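Local coordinates for protein adenosine kinase, putative (Trypanosoma brucei, PDB 3OTX) that probably phosphorylates adenosine to AMP with ATP and magnesium in purine salvage, and here binds a bis-adenosine pentaphosphate inhibitor, at residues Pro63-Gln75 / Val100-Met112. The protein carries 1 engineered substitution. Residues are numbered along the deposited sequence; the frame is centred on the assembly and turned at random.
Sequences PGGSGLNVARVAQ and VLKEAAEHEGIVM. With AP5 (bis(adenosine)-5'-pentaphosphate), chain C.
Arg-72 and Glu-108 join two neighbouring, nearly parallel helices of the ribokinase-like (PfkB) α/β fold; over residues 66-75 and 100-108 their axes run 22° from parallel and approach to 10.3 Å. Their salt bridge is side-on and bidentate: NE of Arg-72 lies 2.8 Å from OE1 of Glu-108, and NH2 of Arg-72 donates to OE2 of Glu-108. Both bonds are nearly straight and both oxygens lie close to the guanidinium plane. OE2 uses its syn lone pair, whereas OE1 is met on its syn side but out of the carboxylate plane. One water donates to both OE1 of Glu-108 and the carbonyl O of Arg-72, so OE1 receives two hydrogen bonds.

Apolar packing fills the interface nearer the nucleoside. Pro-63 sets CG against CB of Ala-104 at 3.7 Å, while its CA and CB meet CD2 of Leu-101. Leu-68 extends CG anti to its own amide nitrogen (chi1 -173°), bringing CD1 to CB of Ala-105 and the thioether of Met-112, which it crosses at about a right angle. Tyr-88 of strand 86-89 touches Leu-68, Ile-110 and Met-112, tying the pair to the central sheet.

Polar contacts at the helix start form part of the adenosine site. Gly-65, the N-cap, donates its N to O2J of AP5, N of Ser-66 bonds N3B of the purine at 3.0 Å, and ND2 of Asn-69 reaches O3J. Ser-66 OG and Asn-69 ND2 also bond Asp-301, the predicted proton acceptor.

Gly-109, with positive phi (104°), forms a Schellman motif, and the chain turns into strand 111-116. Ile-110 then directs CD1 back across the Arg-72 chain, 3.4 Å from Arg-72 CG.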
loop_
_atom_site.group_PDB
_atom_site.type_symbol
_atom_site.label_atom_id
_atom_site.label_comp_id
_atom_site.label_asym_id
_atom_site.label_seq_id
_atom_site.Cartn_x
_atom_site.Cartn_y
_atom_site.Cartn_z
ATOM N N PRO A 63 2.060 -7.795 -12.429
ATOM C CA PRO A 63 1.018 -7.120 -11.665
ATOM C C PRO A 63 1.612 -6.360 -10.499
ATOM O O PRO A 63 2.531 -6.856 -9.834
ATOM C CB PRO A 63 0.157 -8.265 -11.131
ATOM C CG PRO A 63 0.412 -9.430 -12.035
ATOM C CD PRO A 63 1.804 -9.250 -12.587
ATOM N N GLY A 64 1.119 -5.142 -10.304
ATOM C CA GLY A 64 1.548 -4.299 -9.184
ATOM C C GLY A 64 0.361 -3.604 -8.589
ATOM O O GLY A 64 -0.736 -4.195 -8.488
ATOM N N GLY A 65 0.579 -2.356 -8.162
ATOM C CA GLY A 65 -0.420 -1.601 -7.388
ATOM C C GLY A 65 -0.148 -1.850 -5.912
ATOM O O GLY A 65 -0.046 -2.981 -5.483
ATOM N N SER A 66 -0.039 -0.776 -5.142
ATOM C CA SER A 66 0.324 -0.894 -3.728
ATOM C C SER A 66 -0.606 -1.816 -2.955
ATOM O O SER A 66 -0.150 -2.842 -2.392
ATOM C CB SER A 66 0.365 0.491 -3.091
ATOM O OG SER A 66 0.632 0.355 -1.716
ATOM N N GLY A 67 -1.891 -1.500 -2.952
ATOM C CA GLY A 67 -2.842 -2.331 -2.206
ATOM C C GLY A 67 -2.958 -3.732 -2.772
ATOM O O GLY A 67 -3.211 -4.674 -2.041
ATOM N N LEU A 68 -2.806 -3.912 -4.088
ATOM C CA LEU A 68 -2.921 -5.255 -4.613
ATOM C C LEU A 68 -1.704 -6.092 -4.170
ATOM O O LEU A 68 -1.832 -7.266 -3.797
ATOM C CB LEU A 68 -3.060 -5.193 -6.144
ATOM C CG LEU A 68 -3.350 -6.523 -6.819
ATOM C CD1 LEU A 68 -4.653 -7.119 -6.224
ATOM C CD2 LEU A 68 -3.522 -6.266 -8.330
ATOM N N ASN A 69 -0.516 -5.480 -4.149
ATOM C CA ASN A 69 0.646 -6.124 -3.545
ATOM C C ASN A 69 0.383 -6.555 -2.080
ATOM O O ASN A 69 0.706 -7.679 -1.690
ATOM C CB ASN A 69 1.833 -5.170 -3.543
ATOM C CG ASN A 69 2.390 -4.906 -4.917
ATOM O OD1 ASN A 69 2.220 -5.694 -5.875
ATOM N ND2 ASN A 69 3.138 -3.824 -5.013
ATOM N N VAL A 70 -0.191 -5.628 -1.311
ATOM C CA VAL A 70 -0.472 -5.868 0.110
ATOM C C VAL A 70 -1.429 -7.056 0.219
ATOM O O VAL A 70 -1.212 -7.975 1.021
ATOM C CB VAL A 70 -1.074 -4.633 0.806
ATOM C CG1 VAL A 70 -1.574 -4.994 2.208
ATOM C CG2 VAL A 70 -0.022 -3.521 0.923
ATOM N N ALA A 71 -2.481 -7.026 -0.610
ATOM C CA ALA A 71 -3.481 -8.080 -0.566
ATOM C C ALA A 71 -2.861 -9.434 -0.910
ATOM O O ALA A 71 -3.160 -10.455 -0.285
ATOM C CB ALA A 71 -4.588 -7.776 -1.564
ATOM N N ARG A 72 -1.966 -9.455 -1.895
ATOM C CA ARG A 72 -1.381 -10.718 -2.326
ATOM C C ARG A 72 -0.415 -11.250 -1.281
ATOM O O ARG A 72 -0.387 -12.440 -1.065
ATOM C CB ARG A 72 -0.679 -10.586 -3.704
ATOM C CG ARG A 72 -1.681 -10.371 -4.844
ATOM C CD ARG A 72 -0.957 -9.933 -6.125
ATOM N NE ARG A 72 -0.228 -11.047 -6.670
ATOM C CZ ARG A 72 0.756 -10.956 -7.552
ATOM N NH1 ARG A 72 1.139 -9.761 -8.003
ATOM N NH2 ARG A 72 1.343 -12.067 -7.986
ATOM N N VAL A 73 0.340 -10.368 -0.613
ATOM C CA VAL A 73 1.240 -10.822 0.455
ATOM C C VAL A 73 0.422 -11.335 1.644
ATOM O O VAL A 73 0.722 -12.430 2.152
ATOM C CB VAL A 73 2.180 -9.711 0.888
ATOM C CG1 VAL A 73 2.973 -10.145 2.151
ATOM C CG2 VAL A 73 3.151 -9.383 -0.277
ATOM N N ALA A 74 -0.641 -10.617 2.007
ATOM C CA ALA A 74 -1.530 -11.095 3.114
ATOM C C ALA A 74 -2.142 -12.453 2.800
ATOM O O ALA A 74 -2.100 -13.371 3.625
ATOM C CB ALA A 74 -2.613 -10.045 3.427
ATOM N N GLN A 75 -2.625 -12.611 1.565
ATOM C CA GLN A 75 -3.252 -13.890 1.198
ATOM C C GLN A 75 -2.221 -15.027 1.199
ATOM O O GLN A 75 -2.512 -16.159 1.579
ATOM C CB GLN A 75 -3.946 -13.732 -0.173
ATOM C CG GLN A 75 -4.858 -14.915 -0.596
ATOM C CD GLN A 75 -6.083 -15.056 0.289
ATOM O OE1 GLN A 75 -6.909 -14.120 0.433
ATOM N NE2 GLN A 75 -6.139 -16.182 0.999
ATOM N N VAL A 100 -4.907 -9.616 -16.758
ATOM C CA VAL A 100 -3.752 -10.167 -16.015
ATOM C C VAL A 100 -3.761 -9.796 -14.536
ATOM O O VAL A 100 -3.498 -10.663 -13.693
ATOM C CB VAL A 100 -2.398 -9.771 -16.678
ATOM C CG1 VAL A 100 -1.234 -10.050 -15.726
ATOM C CG2 VAL A 100 -2.235 -10.518 -18.008
ATOM N N LEU A 101 -4.093 -8.555 -14.200
ATOM C CA LEU A 101 -4.139 -8.140 -12.802
ATOM C C LEU A 101 -5.214 -8.935 -12.086
ATOM O O LEU A 101 -5.013 -9.444 -10.960
ATOM C CB LEU A 101 -4.446 -6.649 -12.686
ATOM C CG LEU A 101 -3.360 -5.692 -13.195
ATOM C CD1 LEU A 101 -3.934 -4.297 -13.335
ATOM C CD2 LEU A 101 -2.211 -5.665 -12.193
ATOM N N LYS A 102 -6.363 -9.046 -12.718
ATOM C CA LYS A 102 -7.461 -9.816 -12.082
ATOM C C LYS A 102 -7.108 -11.292 -11.933
ATOM O O LYS A 102 -7.387 -11.912 -10.892
ATOM C CB LYS A 102 -8.737 -9.623 -12.900
ATOM C CG LYS A 102 -9.983 -10.328 -12.365
ATOM C CD LYS A 102 -11.221 -9.701 -13.027
ATOM C CE LYS A 102 -12.447 -9.953 -12.162
ATOM N NZ LYS A 102 -12.965 -11.352 -12.305
ATOM N N GLU A 103 -6.499 -11.870 -12.972
ATOM C CA GLU A 103 -6.183 -13.286 -12.965
ATOM C C GLU A 103 -5.162 -13.650 -11.907
ATOM O O GLU A 103 -5.325 -14.651 -11.204
ATOM C CB GLU A 103 -5.738 -13.777 -14.355
ATOM C CG GLU A 103 -5.502 -15.277 -14.304
ATOM C CD GLU A 103 -5.165 -15.908 -15.614
ATOM O OE1 GLU A 103 -4.673 -17.063 -15.583
ATOM O OE2 GLU A 103 -5.382 -15.280 -16.685
ATOM N N ALA A 104 -4.083 -12.871 -11.833
ATOM C CA ALA A 104 -3.036 -13.156 -10.845
ATOM C C ALA A 104 -3.640 -13.153 -9.427
ATOM O O ALA A 104 -3.362 -14.101 -8.673
ATOM C CB ALA A 104 -1.910 -12.093 -10.931
ATOM N N ALA A 105 -4.447 -12.123 -9.094
ATOM C CA ALA A 105 -5.030 -11.969 -7.763
ATOM C C ALA A 105 -6.043 -13.115 -7.516
ATOM O O ALA A 105 -5.977 -13.779 -6.470
ATOM C CB ALA A 105 -5.665 -10.603 -7.623
ATOM N N GLU A 106 -6.931 -13.371 -8.472
ATOM C CA GLU A 106 -7.936 -14.430 -8.266
ATOM C C GLU A 106 -7.316 -15.817 -8.166
ATOM O O GLU A 106 -7.763 -16.662 -7.367
ATOM C CB GLU A 106 -9.006 -14.425 -9.376
ATOM C CG GLU A 106 -9.966 -13.241 -9.233
ATOM C CD GLU A 106 -11.042 -13.238 -10.305
ATOM O OE1 GLU A 106 -10.899 -13.897 -11.360
ATOM O OE2 GLU A 106 -12.072 -12.580 -10.072
ATOM N N HIS A 107 -6.315 -16.097 -9.003
ATOM C CA HIS A 107 -5.592 -17.336 -8.909
ATOM C C HIS A 107 -5.023 -17.540 -7.492
ATOM O O HIS A 107 -5.013 -18.697 -7.019
ATOM C CB HIS A 107 -4.479 -17.372 -9.990
ATOM C CG HIS A 107 -3.625 -18.589 -9.916
ATOM N ND1 HIS A 107 -2.306 -18.521 -9.522
ATOM C CD2 HIS A 107 -3.902 -19.897 -10.116
ATOM C CE1 HIS A 107 -1.800 -19.738 -9.519
ATOM N NE2 HIS A 107 -2.743 -20.597 -9.879
ATOM N N GLU A 108 -4.538 -16.467 -6.871
ATOM C CA GLU A 108 -3.973 -16.516 -5.502
ATOM C C GLU A 108 -5.033 -16.577 -4.401
ATOM O O GLU A 108 -4.684 -16.793 -3.239
ATOM C CB GLU A 108 -2.954 -15.406 -5.280
ATOM C CG GLU A 108 -1.702 -15.691 -6.117
ATOM C CD GLU A 108 -0.812 -14.508 -6.301
ATOM O OE1 GLU A 108 -0.944 -13.545 -5.546
ATOM O OE2 GLU A 108 0.045 -14.576 -7.203
ATOM N N GLY A 109 -6.310 -16.416 -4.757
ATOM C CA GLY A 109 -7.400 -16.535 -3.749
ATOM C C GLY A 109 -7.981 -15.198 -3.301
ATOM O O GLY A 109 -8.793 -15.165 -2.377
ATOM N N ILE A 110 -7.578 -14.100 -3.928
ATOM C CA ILE A 110 -8.174 -12.810 -3.620
ATOM C C ILE A 110 -9.519 -12.699 -4.325
ATOM O O ILE A 110 -9.637 -13.066 -5.500
ATOM C CB ILE A 110 -7.243 -11.652 -4.035
ATOM C CG1 ILE A 110 -5.947 -11.745 -3.193
ATOM C CG2 ILE A 110 -7.917 -10.263 -3.860
ATOM C CD1 ILE A 110 -4.840 -11.112 -3.819
ATOM N N VAL A 111 -10.532 -12.212 -3.611
ATOM C CA VAL A 111 -11.791 -11.888 -4.270
ATOM C C VAL A 111 -11.623 -10.500 -4.880
ATOM O O VAL A 111 -11.319 -9.529 -4.192
ATOM C CB VAL A 111 -12.969 -11.914 -3.280
ATOM C CG1 VAL A 111 -14.267 -11.525 -4.021
ATOM C CG2 VAL A 111 -13.064 -13.295 -2.649
ATOM N N MET A 112 -11.768 -10.424 -6.198
ATOM C CA MET A 112 -11.513 -9.183 -6.924
ATOM C C MET A 112 -12.823 -8.488 -7.278
ATOM O O MET A 112 -13.421 -8.744 -8.313
ATOM C CB MET A 112 -10.681 -9.473 -8.194
ATOM C CG MET A 112 -9.245 -9.832 -7.875
ATOM S SD MET A 112 -8.301 -8.448 -7.211
ATOM C CE MET A 112 -7.729 -7.595 -8.706
HETATM P PA AP5 C . 11.237 0.101 4.494
HETATM O O1A AP5 C . 12.486 0.411 3.675
HETATM O O2A AP5 C . 11.063 0.983 5.714
HETATM O O3A AP5 C . 9.873 0.221 3.649
HETATM P PB AP5 C . 9.528 1.317 2.515
HETATM O O1B AP5 C . 10.409 2.525 2.594
HETATM O O2B AP5 C . 8.055 1.531 2.571
HETATM O O3B AP5 C . 9.916 0.456 1.233
HETATM P PG AP5 C . 10.261 0.838 -0.274
HETATM O O1G AP5 C . 11.106 -0.274 -0.816
HETATM O O2G AP5 C . 11.018 2.136 -0.445
HETATM O O3G AP5 C . 8.840 0.770 -0.894
HETATM P PD AP5 C . 8.342 1.038 -2.409
HETATM O O1D AP5 C . 9.457 1.417 -3.368
HETATM O O2D AP5 C . 7.165 1.963 -2.274
HETATM O O3D AP5 C . 7.888 -0.446 -2.836
HETATM P PE AP5 C . 6.442 -1.110 -2.566
HETATM O O1E AP5 C . 5.956 -0.720 -1.199
HETATM O O2E AP5 C . 6.512 -2.599 -2.899
HETATM O O5F AP5 C . 11.269 -1.465 4.840
HETATM C C5F AP5 C . 10.147 -2.101 5.452
HETATM C C4F AP5 C . 10.620 -3.347 6.161
HETATM O O4F AP5 C . 11.343 -4.184 5.248
HETATM C C3F AP5 C . 11.631 -3.102 7.278
HETATM O O3F AP5 C . 10.954 -2.841 8.483
HETATM C C2F AP5 C . 12.458 -4.355 7.278
HETATM O O2F AP5 C . 11.786 -5.369 7.981
HETATM C C1F AP5 C . 12.469 -4.749 5.798
HETATM N N9A AP5 C . 13.643 -4.216 5.048
HETATM C C8A AP5 C . 13.634 -3.195 4.094
HETATM N N7A AP5 C . 14.909 -3.040 3.643
HETATM C C5A AP5 C . 15.705 -3.938 4.270
HETATM C C6A AP5 C . 17.043 -4.252 4.174
HETATM N N6A AP5 C . 17.836 -3.690 3.259
HETATM N N1A AP5 C . 17.546 -5.259 4.963
HETATM C C2A AP5 C . 16.744 -5.982 5.831
HETATM N N3A AP5 C . 15.404 -5.666 5.908
HETATM C C4A AP5 C . 14.893 -4.689 5.133
HETATM O O5J AP5 C . 5.479 -0.365 -3.641
HETATM C C5J AP5 C . 5.735 -0.506 -5.028
HETATM C C4J AP5 C . 4.364 -0.455 -5.682
HETATM O O4J AP5 C . 3.828 0.877 -5.635
HETATM C C3J AP5 C . 4.384 -0.767 -7.182
HETATM O O3J AP5 C . 3.871 -2.088 -7.356
HETATM C C2J AP5 C . 3.504 0.320 -7.821
HETATM O O2J AP5 C . 2.545 -0.190 -8.739
HETATM C C1J AP5 C . 2.824 0.921 -6.615
HETATM N N9B AP5 C . 2.354 2.298 -6.830
HETATM C C8B AP5 C . 3.143 3.355 -7.191
HETATM N N7B AP5 C . 2.325 4.431 -7.329
HETATM C C5B AP5 C . 1.037 4.051 -7.053
HETATM C C6B AP5 C . -0.178 4.745 -7.031
HETATM N N6B AP5 C . -0.312 6.031 -7.396
HETATM N N1B AP5 C . -1.288 4.003 -6.733
HETATM C C2B AP5 C . -1.261 2.679 -6.359
HETATM N N3B AP5 C . -0.070 1.985 -6.425
HETATM C C4B AP5 C . 1.059 2.692 -6.733
HETATM O O HOH W 1 -1.151 -14.301 -2.805
#